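Local coordinates for giding protein-mglB (Thermus thermophilus, PDB 1J3W) that is a Roadblock/LC7-family gliding protein, mglB, that probably acts as a molecular adaptor and a guanine-nucleotide exchange factor, at residues E26-R30 with V108-P114. Numbering follows the deposited sequence.
Sequences ETGAR and VFDETAP
Where a helix hands over to a strand and a neighbouring strand to a helix, a single acidic side chain can tie the two connections together, as Asp110 does. Helix 10-27 ends at Thr27; Gly28 then takes positive phi (86/8), its CA 4.4 Å from Ala113 CA. A CB there would crowd Thr112 O and the preceding carbonyl. Ala29, extended at -69/161, lies 4.3 Å CA to CA from Phe109, and Arg30, at -84/-50, donates its N to Val108 O (2.8 Å), ahead of strand 31-36, whose Tyr31 is hydrogen-bonded to Val108. A type I turn spans Asp110 to Ala113, closed by Ala113 N to Asp110 O at 3.1 Å, and Pro114 N-caps the next helix. Asp110, chi1 p, splits its carboxylate: OD2 accepts from Thr112 N (2.8 Å, an Asx turn) and Thr112 OG1 (2.6 Å; Thr112 also p), while OD1 salt-bridges Arg30 NE (2.8 Å) and receives Arg30 NH2 (3.2 Å). Arg30 reaches it with chi1 m and the rest near trans. A water donates to Gly28 O (2.7 Å), accepts from Asp110 N (2.9 Å) and donates weakly to Asp110 OD2 (2.8 Å). Thr27, also p, accepts Ala29 N on OG1 (3.1 Å, an ST turn) and is hydrogen-bonded to Thr23 O one turn earlier. Ala113 CB packs 3.3 Å from Thr27 O, and Ala29 CB 4.0 Å from Phe109 CB, whose p rotamer leads the ring away to Leu115 and Tyr95. Strand 103-109 runs between strands 31-36 and 93-98 of the Roadblock/LC7 sheet, while helix 115-135 meets Thr27 through His121 and Ala113 through Val118.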
loop_
_atom_site.group_PDB
_atom_site.type_symbol
_atom_site.label_atom_id
_atom_site.label_comp_id
_atom_site.label_asym_id
_atom_site.label_seq_id
_atom_site.Cartn_x
_atom_site.Cartn_y
_atom_site.Cartn_z
ATOM N N GLU B 26 27.448 -15.434 -5.847
ATOM C CA GLU B 26 26.911 -16.667 -5.275
ATOM C C GLU B 26 25.508 -17.033 -5.738
ATOM O O GLU B 26 25.160 -18.210 -5.807
ATOM C CB GLU B 26 26.897 -16.573 -3.742
ATOM C CG GLU B 26 28.265 -16.448 -3.099
ATOM C CD GLU B 26 28.956 -17.783 -2.911
ATOM O OE1 GLU B 26 28.470 -18.801 -3.449
ATOM O OE2 GLU B 26 29.995 -17.812 -2.217
ATOM N N THR B 27 24.707 -16.021 -6.055
ATOM C CA THR B 27 23.317 -16.246 -6.445
ATOM C C THR B 27 23.019 -16.265 -7.931
ATOM O O THR B 27 22.078 -16.930 -8.363
ATOM C CB THR B 27 22.386 -15.167 -5.849
ATOM O OG1 THR B 27 22.751 -13.879 -6.373
ATOM C CG2 THR B 27 22.473 -15.152 -4.334
ATOM N N GLY B 28 23.808 -15.530 -8.702
ATOM C CA GLY B 28 23.547 -15.435 -10.124
ATOM C C GLY B 28 22.547 -14.316 -10.389
ATOM O O GLY B 28 22.068 -14.165 -11.513
ATOM N N ALA B 29 22.225 -13.532 -9.361
ATOM C CA ALA B 29 21.284 -12.422 -9.516
ATOM C C ALA B 29 21.863 -11.301 -10.377
ATOM O O ALA B 29 23.079 -11.200 -10.556
ATOM C CB ALA B 29 20.888 -11.865 -8.150
ATOM N N ARG B 30 20.979 -10.453 -10.896
ATOM C CA ARG B 30 21.382 -9.336 -11.737
ATOM C C ARG B 30 21.808 -8.112 -10.948
ATOM O O ARG B 30 22.861 -7.528 -11.206
ATOM C CB ARG B 30 20.236 -8.900 -12.655
ATOM C CG ARG B 30 19.842 -9.868 -13.745
ATOM C CD ARG B 30 18.878 -9.170 -14.704
ATOM N NE ARG B 30 18.499 -10.016 -15.830
ATOM C CZ ARG B 30 17.846 -9.579 -16.900
ATOM N NH1 ARG B 30 17.505 -8.299 -16.994
ATOM N NH2 ARG B 30 17.517 -10.424 -17.868
ATOM N N VAL B 108 17.428 -8.552 -7.512
ATOM C CA VAL B 108 16.616 -8.690 -8.717
ATOM C C VAL B 108 17.291 -9.807 -9.497
ATOM O O VAL B 108 18.504 -9.765 -9.728
ATOM C CB VAL B 108 16.620 -7.405 -9.560
ATOM C CG1 VAL B 108 15.901 -7.651 -10.887
ATOM C CG2 VAL B 108 15.947 -6.280 -8.787
ATOM N N PHE B 109 16.514 -10.805 -9.905
ATOM C CA PHE B 109 17.102 -11.936 -10.605
ATOM C C PHE B 109 16.236 -12.441 -11.741
ATOM O O PHE B 109 15.060 -12.091 -11.842
ATOM C CB PHE B 109 17.372 -13.067 -9.596
ATOM C CG PHE B 109 16.135 -13.575 -8.885
ATOM C CD1 PHE B 109 15.414 -14.655 -9.391
ATOM C CD2 PHE B 109 15.692 -12.974 -7.704
ATOM C CE1 PHE B 109 14.271 -15.130 -8.733
ATOM C CE2 PHE B 109 14.554 -13.439 -7.040
ATOM C CZ PHE B 109 13.842 -14.516 -7.553
ATOM N N ASP B 110 16.841 -13.234 -12.617
ATOM C CA ASP B 110 16.118 -13.826 -13.733
ATOM C C ASP B 110 16.244 -15.344 -13.631
ATOM O O ASP B 110 16.628 -15.868 -12.579
ATOM C CB ASP B 110 16.623 -13.273 -15.084
ATOM C CG ASP B 110 18.086 -13.574 -15.355
ATOM O OD1 ASP B 110 18.714 -12.808 -16.119
ATOM O OD2 ASP B 110 18.605 -14.570 -14.834
ATOM N N GLU B 111 15.905 -16.057 -14.700
ATOM C CA GLU B 111 15.958 -17.515 -14.670
ATOM C C GLU B 111 17.339 -18.113 -14.439
ATOM O O GLU B 111 17.451 -19.285 -14.082
ATOM C CB GLU B 111 15.369 -18.100 -15.959
ATOM C CG GLU B 111 15.984 -17.540 -17.225
ATOM C CD GLU B 111 15.129 -16.461 -17.847
ATOM O OE1 GLU B 111 14.131 -16.814 -18.515
ATOM O OE2 GLU B 111 15.443 -15.265 -17.660
ATOM N N THR B 112 18.390 -17.324 -14.631
ATOM C CA THR B 112 19.733 -17.857 -14.436
ATOM C C THR B 112 20.196 -17.850 -12.983
ATOM O O THR B 112 21.306 -18.283 -12.680
ATOM C CB THR B 112 20.780 -17.139 -15.326
ATOM O OG1 THR B 112 20.900 -15.757 -14.962
ATOM C CG2 THR B 112 20.375 -17.249 -16.787
ATOM N N ALA B 113 19.339 -17.375 -12.087
ATOM C CA ALA B 113 19.655 -17.359 -10.660
ATOM C C ALA B 113 18.789 -18.413 -9.978
ATOM O O ALA B 113 17.573 -18.240 -9.847
ATOM C CB ALA B 113 19.367 -15.988 -10.070
ATOM N N PRO B 114 19.394 -19.531 -9.549
ATOM C CA PRO B 114 18.608 -20.578 -8.884
ATOM C C PRO B 114 17.957 -19.982 -7.639
ATOM O O PRO B 114 18.640 -19.378 -6.815
ATOM C CB PRO B 114 19.657 -21.634 -8.537
ATOM C CG PRO B 114 20.732 -21.414 -9.569
ATOM C CD PRO B 114 20.812 -19.910 -9.639
HETATM O O HOH W 1 19.704 -13.328 -12.525
#